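Side-chain contacts in C2 toxin component I (Clostridium botulinum, PDB 2J3X), which is the enzymatic component of a binary toxin, an ADP-ribosyltransferase that, as in related clostridial toxins, probably transfers ADP-ribose from NAD to actin: residues S239-H243 and E244-A248; T105-L109 and G110-S114; T166-P169 and T170-Y174. The protein carries 2 engineered substitutions. One frame throughout, in Å; residues are numbered along the deposited sequence.

Contact 1: S239-H243 and E244-A248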
loop_
_atom_site.group_PDB
_atom_site.type_symbol
_atom_site.label_atom_id
_atom_site.label_comp_id
_atom_site.label_asym_id
_atom_site.label_seq_id
_atom_site.Cartn_x
_atom_site.Cartn_y
_atom_site.Cartn_z
ATOM N N SER A 239 8.433 31.586 -1.712
ATOM C CA SER A 239 7.933 32.942 -1.470
ATOM C C SER A 239 7.602 33.108 0.010
ATOM O O SER A 239 7.543 34.234 0.476
ATOM C CB SER A 239 6.687 33.230 -2.325
ATOM O OG SER A 239 5.504 32.702 -1.700
ATOM N N LYS A 240 7.372 32.010 0.733
ATOM C CA LYS A 240 6.974 32.127 2.168
ATOM C C LYS A 240 8.129 32.043 3.158
ATOM O O LYS A 240 7.912 32.261 4.386
ATOM C CB LYS A 240 5.994 31.023 2.548
ATOM C CG LYS A 240 4.593 31.205 1.872
ATOM C CD LYS A 240 3.653 30.098 2.255
ATOM C CE LYS A 240 2.241 30.403 1.848
ATOM N NZ LYS A 240 1.589 31.356 2.848
ATOM N N LEU A 241 9.312 31.727 2.669
ATOM C CA LEU A 241 10.493 31.512 3.522
ATOM C C LEU A 241 11.240 32.845 3.732
ATOM O O LEU A 241 11.320 33.659 2.813
ATOM C CB LEU A 241 11.454 30.536 2.840
ATOM C CG LEU A 241 10.991 29.073 2.682
ATOM C CD1 LEU A 241 12.121 28.194 2.157
ATOM C CD2 LEU A 241 10.398 28.516 3.977
ATOM N N SER A 242 11.791 33.052 4.923
ATOM C CA SER A 242 12.669 34.205 5.124
ATOM C C SER A 242 13.967 33.943 4.381
ATOM O O SER A 242 14.299 32.787 3.994
ATOM C CB SER A 242 12.961 34.385 6.628
ATOM O OG SER A 242 13.781 33.311 7.088
ATOM N N HIS A 243 14.770 34.979 4.182
ATOM C CA HIS A 243 16.021 34.785 3.482
ATOM C C HIS A 243 16.907 33.771 4.221
ATOM O O HIS A 243 17.583 32.958 3.594
ATOM C CB HIS A 243 16.751 36.128 3.299
ATOM C CG HIS A 243 17.955 36.031 2.424
ATOM N ND1 HIS A 243 17.872 35.730 1.082
ATOM C CD2 HIS A 243 19.275 36.174 2.700
ATOM C CE1 HIS A 243 19.089 35.699 0.564
ATOM N NE2 HIS A 243 19.958 35.952 1.529
ATOM N N GLU A 244 16.879 33.839 5.551
ATOM C CA GLU A 244 17.698 32.951 6.362
ATOM C C GLU A 244 17.186 31.516 6.311
ATOM O O GLU A 244 17.979 30.579 6.238
ATOM C CB GLU A 244 17.770 33.445 7.791
ATOM C CG GLU A 244 18.526 34.755 7.940
ATOM C CD GLU A 244 18.662 35.145 9.377
ATOM O OE1 GLU A 244 17.639 35.057 10.081
ATOM O OE2 GLU A 244 19.775 35.540 9.817
ATOM N N GLN A 245 15.875 31.346 6.287
ATOM C CA GLN A 245 15.282 30.005 6.151
ATOM C C GLN A 245 15.663 29.360 4.837
ATOM O O GLN A 245 16.095 28.217 4.797
ATOM C CB GLN A 245 13.764 30.087 6.287
ATOM C CG GLN A 245 13.265 30.023 7.721
ATOM C CD GLN A 245 11.797 30.405 7.829
ATOM O OE1 GLN A 245 11.245 31.062 6.934
ATOM N NE2 GLN A 245 11.150 29.990 8.916
ATOM N N LEU A 246 15.472 30.092 3.751
ATOM C CA LEU A 246 15.893 29.653 2.421
ATOM C C LEU A 246 17.366 29.261 2.364
ATOM O O LEU A 246 17.695 28.182 1.857
ATOM C CB LEU A 246 15.570 30.734 1.378
ATOM C CG LEU A 246 15.907 30.322 -0.067
ATOM C CD1 LEU A 246 15.144 29.057 -0.588
ATOM C CD2 LEU A 246 15.785 31.543 -1.023
ATOM N N GLY A 247 18.251 30.108 2.904
ATOM C CA GLY A 247 19.690 29.808 2.854
ATOM C C GLY A 247 20.024 28.551 3.612
ATOM O O GLY A 247 20.800 27.733 3.157
ATOM N N ALA A 248 19.405 28.380 4.769
ATOM C CA ALA A 248 19.660 27.190 5.584
ATOM C C ALA A 248 19.160 25.928 4.886
ATOM O O ALA A 248 19.886 24.920 4.793
ATOM C CB ALA A 248 19.039 27.361 6.993
HETATM O O HOH W 1 8.895 32.457 6.926
#
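S242 and L246 begin the backbone bonding of helix 243-254: L246 N donates to S242 O at 2.9 Å, and G247 N follows one residue on with H243 O. S242 is the N-cap. Its OG lies between its own backbone N and carbonyl carbon (chi1 69°), a setting that turns the hydroxyl back over the first turn, where it accepts from Q245 N at 3.0 Å. The Q245 side chain reciprocates: extended beyond CG (chi2 168°), it runs back along the start of the helix until OE1 takes S242 N at 2.9 Å in a nearly straight bond (173°), with the donor slightly tilted from the amide's carbonyl plane. Water 1 donates a second hydrogen bond to the same OE1 and bridges it to K240 O, 2.7 Å from each, so the oxygen has two donors, while NE2 bonds to S284 OG of helix 273-286. The Q245 amide is thus fixed from both ends. On the apolar side, L241 CD1 lies 4.2 Å from L246 CD1, and L241 continues onto A285 and V288, which places this helix start against helix 273-286 and the loop after it. Reciprocal S242 and Q245 bonds form a capping box, here with glutamine as acceptor, and the L241-L246 pair flanking it is a hydrophobic staple; together they are characteristic of a helix N-terminus.

Contact 2: T105-L109 and G110-S114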
loop_
_atom_site.group_PDB
_atom_site.type_symbol
_atom_site.label_atom_id
_atom_site.label_comp_id
_atom_site.label_asym_id
_atom_site.label_seq_id
_atom_site.Cartn_x
_atom_site.Cartn_y
_atom_site.Cartn_z
ATOM N N THR A 105 -6.941 -11.166 4.021
ATOM C CA THR A 105 -6.599 -12.137 5.077
ATOM C C THR A 105 -6.106 -11.435 6.321
ATOM O O THR A 105 -5.794 -10.220 6.261
ATOM C CB THR A 105 -5.450 -13.073 4.599
ATOM O OG1 THR A 105 -4.318 -12.260 4.328
ATOM C CG2 THR A 105 -5.862 -13.785 3.313
ATOM N N PRO A 106 -6.006 -12.154 7.471
ATOM C CA PRO A 106 -5.397 -11.487 8.642
ATOM C C PRO A 106 -4.031 -10.871 8.339
ATOM O O PRO A 106 -3.801 -9.743 8.758
ATOM C CB PRO A 106 -5.285 -12.609 9.683
ATOM C CG PRO A 106 -6.450 -13.573 9.304
ATOM C CD PRO A 106 -6.510 -13.516 7.786
ATOM N N LYS A 107 -3.164 -11.573 7.601
ATOM C CA LYS A 107 -1.810 -10.993 7.342
ATOM C C LYS A 107 -1.917 -9.652 6.634
ATOM O O LYS A 107 -1.135 -8.739 6.914
ATOM C CB LYS A 107 -0.913 -11.917 6.479
ATOM C CG LYS A 107 -0.285 -13.024 7.252
ATOM C CD LYS A 107 0.261 -14.072 6.286
ATOM C CE LYS A 107 0.881 -15.232 7.092
ATOM N NZ LYS A 107 1.762 -16.171 6.295
ATOM N N GLU A 108 -2.877 -9.531 5.706
ATOM C CA GLU A 108 -3.104 -8.271 4.978
ATOM C C GLU A 108 -3.731 -7.138 5.792
ATOM O O GLU A 108 -3.855 -6.003 5.300
ATOM C CB GLU A 108 -3.983 -8.547 3.743
ATOM C CG GLU A 108 -3.349 -9.513 2.775
ATOM C CD GLU A 108 -4.238 -9.702 1.562
ATOM O OE1 GLU A 108 -5.269 -10.370 1.697
ATOM O OE2 GLU A 108 -3.915 -9.140 0.488
ATOM N N LEU A 109 -4.179 -7.460 7.017
ATOM C CA LEU A 109 -4.608 -6.467 8.000
ATOM C C LEU A 109 -3.512 -6.286 9.040
ATOM O O LEU A 109 -3.764 -5.771 10.101
ATOM C CB LEU A 109 -5.932 -6.935 8.673
ATOM C CG LEU A 109 -7.082 -7.110 7.694
ATOM C CD1 LEU A 109 -8.255 -7.792 8.406
ATOM C CD2 LEU A 109 -7.558 -5.763 7.087
ATOM N N GLY A 110 -2.297 -6.752 8.731
ATOM C CA GLY A 110 -1.196 -6.660 9.699
ATOM C C GLY A 110 -1.322 -7.497 10.968
ATOM O O GLY A 110 -0.720 -7.162 11.996
ATOM N N ILE A 111 -2.078 -8.592 10.888
ATOM C CA ILE A 111 -2.319 -9.462 12.044
ATOM C C ILE A 111 -1.520 -10.716 11.884
ATOM O O ILE A 111 -1.751 -11.534 10.963
ATOM C CB ILE A 111 -3.830 -9.818 12.198
ATOM C CG1 ILE A 111 -4.634 -8.548 12.475
ATOM C CG2 ILE A 111 -4.022 -10.976 13.261
ATOM C CD1 ILE A 111 -6.193 -8.889 12.409
ATOM N N ASN A 112 -0.520 -10.841 12.763
ATOM C CA ASN A 112 0.356 -11.992 12.702
ATOM C C ASN A 112 0.150 -12.931 13.876
ATOM O O ASN A 112 0.879 -13.902 13.991
ATOM C CB ASN A 112 1.824 -11.546 12.659
ATOM C CG ASN A 112 2.114 -10.645 11.452
ATOM O OD1 ASN A 112 1.687 -10.949 10.334
ATOM N ND2 ASN A 112 2.866 -9.580 11.682
ATOM N N PHE A 113 -0.857 -12.663 14.700
ATOM C CA PHE A 113 -1.157 -13.510 15.873
ATOM C C PHE A 113 -2.395 -14.316 15.557
ATOM O O PHE A 113 -3.129 -13.999 14.619
ATOM C CB PHE A 113 -1.391 -12.688 17.152
ATOM C CG PHE A 113 -2.387 -11.565 16.978
ATOM C CD1 PHE A 113 -3.747 -11.763 17.166
ATOM C CD2 PHE A 113 -1.937 -10.300 16.622
ATOM C CE1 PHE A 113 -4.632 -10.685 16.981
ATOM C CE2 PHE A 113 -2.817 -9.245 16.449
ATOM C CZ PHE A 113 -4.150 -9.425 16.653
ATOM N N SER A 114 -2.654 -15.344 16.359
ATOM C CA SER A 114 -3.731 -16.278 16.035
ATOM C C SER A 114 -5.064 -15.742 16.544
ATOM O O SER A 114 -5.129 -14.938 17.499
ATOM C CB SER A 114 -3.482 -17.648 16.692
ATOM O OG SER A 114 -3.188 -17.447 18.070
HETATM O O HOH W 2 1.219 -9.443 8.123
#
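P106 and I111 meet across a short helical turn that ends in a Schellman motif. I111 N donates to P106 O at 3.0 Å, G110 N to K107 O at 2.9 Å, and G110, at positive phi, turns the chain out of the helical path. P106 O also accepts from L109 N; the two amides approach from opposite faces of its carbonyl plane. On the tight side, P106 CB packs on I111 CB at 4.0 Å, the apolar pair that commonly accompanies this motif, and L109 CB touches I111 CD1. Pointing CG1 away from its own carbonyl carbon (chi1 -64°), I111 lays that branch next to L109 O and leaves CG2 over the centre of the F113 ring, 3.6 Å above its plane. P106 and L109 extend the packing to strand 162-168, I111 to helix 126-136. At the start of the turn E108 OE1 accepts from T105 N, while OE2 forms a salt bridge with K143. The K107 side is looser: K107 is exposed, its CG 4.2 Å from N112 OD1, and water 2 makes the polar link, donating to K107 O and N112 OD1, 2.7 Å from each.

Contact 3: T166-P169 and T170-Y174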
loop_
_atom_site.group_PDB
_atom_site.type_symbol
_atom_site.label_atom_id
_atom_site.label_comp_id
_atom_site.label_asym_id
_atom_site.label_seq_id
_atom_site.Cartn_x
_atom_site.Cartn_y
_atom_site.Cartn_z
ATOM N N THR A 166 -18.002 -5.064 3.207
ATOM C CA THR A 166 -17.983 -3.669 2.851
ATOM C C THR A 166 -19.109 -3.377 1.863
ATOM O O THR A 166 -19.784 -4.275 1.403
ATOM C CB THR A 166 -16.608 -3.229 2.261
ATOM O OG1 THR A 166 -16.557 -1.795 2.212
ATOM C CG2 THR A 166 -16.404 -3.785 0.858
ATOM N N ARG A 167 -19.299 -2.110 1.567
ATOM C CA ARG A 167 -20.259 -1.637 0.550
ATOM C C ARG A 167 -19.485 -0.842 -0.500
ATOM O O ARG A 167 -18.789 0.134 -0.166
ATOM C CB ARG A 167 -21.265 -0.749 1.278
ATOM C CG ARG A 167 -22.301 -0.026 0.404
ATOM C CD ARG A 167 -23.320 0.588 1.344
ATOM N NE ARG A 167 -24.541 0.936 0.617
ATOM C CZ ARG A 167 -25.787 0.557 0.914
ATOM N NH1 ARG A 167 -26.075 -0.213 1.975
ATOM N NH2 ARG A 167 -26.764 0.969 0.124
ATOM N N VAL A 168 -19.603 -1.228 -1.767
ATOM C CA VAL A 168 -18.981 -0.500 -2.840
ATOM C C VAL A 168 -20.015 0.498 -3.380
ATOM O O VAL A 168 -21.131 0.095 -3.734
ATOM C CB VAL A 168 -18.608 -1.444 -3.993
ATOM C CG1 VAL A 168 -17.885 -0.659 -5.117
ATOM C CG2 VAL A 168 -17.785 -2.629 -3.448
ATOM N N PRO A 169 -19.634 1.789 -3.454
ATOM C CA PRO A 169 -20.554 2.821 -3.968
ATOM C C PRO A 169 -20.961 2.702 -5.421
ATOM O O PRO A 169 -20.161 2.311 -6.271
ATOM C CB PRO A 169 -19.780 4.131 -3.698
ATOM C CG PRO A 169 -18.856 3.764 -2.551
ATOM C CD PRO A 169 -18.388 2.388 -2.957
ATOM N N THR A 170 -22.204 3.111 -5.734
ATOM C CA THR A 170 -22.646 3.212 -7.117
ATOM C C THR A 170 -21.661 4.129 -7.838
ATOM O O THR A 170 -21.038 4.995 -7.204
ATOM C CB THR A 170 -24.072 3.832 -7.254
ATOM O OG1 THR A 170 -24.009 5.130 -6.698
ATOM C CG2 THR A 170 -24.973 3.182 -6.361
ATOM N N THR A 171 -21.541 3.876 -9.143
ATOM C CA THR A 171 -20.668 4.528 -10.131
ATOM C C THR A 171 -19.244 3.956 -10.156
ATOM O O THR A 171 -18.496 4.250 -11.093
ATOM C CB THR A 171 -20.588 6.097 -10.050
ATOM O OG1 THR A 171 -19.718 6.471 -8.997
ATOM C CG2 THR A 171 -21.964 6.768 -9.851
ATOM N N PHE A 172 -18.853 3.168 -9.144
ATOM C CA PHE A 172 -17.492 2.590 -9.174
ATOM C C PHE A 172 -17.331 1.588 -10.303
ATOM O O PHE A 172 -18.254 0.889 -10.647
ATOM C CB PHE A 172 -17.199 1.887 -7.864
ATOM C CG PHE A 172 -16.654 2.762 -6.805
ATOM C CD1 PHE A 172 -17.120 4.073 -6.642
ATOM C CD2 PHE A 172 -15.738 2.247 -5.898
ATOM C CE1 PHE A 172 -16.650 4.867 -5.589
ATOM C CE2 PHE A 172 -15.284 3.039 -4.839
ATOM C CZ PHE A 172 -15.732 4.336 -4.709
ATOM N N ASP A 173 -16.135 1.530 -10.911
ATOM C CA ASP A 173 -15.855 0.609 -12.007
ATOM C C ASP A 173 -15.870 -0.786 -11.463
ATOM O O ASP A 173 -15.474 -1.025 -10.304
ATOM C CB ASP A 173 -14.437 0.838 -12.564
ATOM C CG ASP A 173 -14.235 2.239 -13.112
ATOM O OD1 ASP A 173 -15.196 2.897 -13.548
ATOM O OD2 ASP A 173 -13.085 2.715 -13.074
ATOM N N TYR A 174 -16.309 -1.730 -12.287
ATOM C CA TYR A 174 -16.368 -3.126 -11.882
ATOM C C TYR A 174 -16.446 -4.086 -13.023
ATOM O O TYR A 174 -16.936 -3.748 -14.108
ATOM C CB TYR A 174 -17.533 -3.422 -10.915
ATOM C CG TYR A 174 -18.876 -3.561 -11.630
ATOM C CD1 TYR A 174 -19.495 -2.436 -12.160
ATOM C CD2 TYR A 174 -19.530 -4.810 -11.725
ATOM C CE1 TYR A 174 -20.749 -2.532 -12.833
ATOM C CE2 TYR A 174 -20.788 -4.939 -12.378
ATOM C CZ TYR A 174 -21.371 -3.792 -12.928
ATOM O OH TYR A 174 -22.602 -3.874 -13.538
#
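P169 and F172 form a proline-aromatic CH-pi contact at the surface, where strand 162-168 leaves the eight-stranded mixed sheet and the chain turns toward strand 175-178. P169 CD stands over the ring of F172, 3.7 Å from its centroid and 14° off the normal; CB and CG reach the CE1-CZ side of the same ring, so three ring carbons of the proline take part. F172 directs CG away from its own carbonyl carbon (chi1 -87°), which swings the ring back over the proline. V168 adds a second touch, CG1 to F172 CD2 at 3.7 Å, at an oblique angle to the ring. The backbone beneath is a type II beta turn from P169 to F172, closed by F172 N donating to P169 O at 3.3 Å, a fairly long bond. T171 takes the third position with positive phi, a backbone setting more often occupied by glycine; its OG1 donates to T170 O at 2.7 Å, on a lone pair in the carbonyl plane, tying the two central residues together. D97 serves both limbs, its carboxylate accepting from T170 N and pairing with R167. The F172 ring also meets F191 at a small angle between planes, and F172 and V168 both touch L215 of strand 206-216.

Overall arrangement
Contacts 2 and 3 belong to the N-terminal ADP-ribosyltransferase-like half and contact 1 to the second, with its centre 46 Å from that of either other. Contacts 1 and 3 lie at the surface; contact 2 is partly buried and borders on the second half, since N112 and K107 touch helix 326-336. Strand 162-168 connects contacts 2 and 3: the loop 105-114 packs on its first half, while 166-174 is its exit, the centres being 25 Å apart. Their chemistry differs accordingly. Contact 1 starts a helix with side-chain acceptors, contact 2 ends a helical turn with backbone bonds, and contact 3 relies on a ring face.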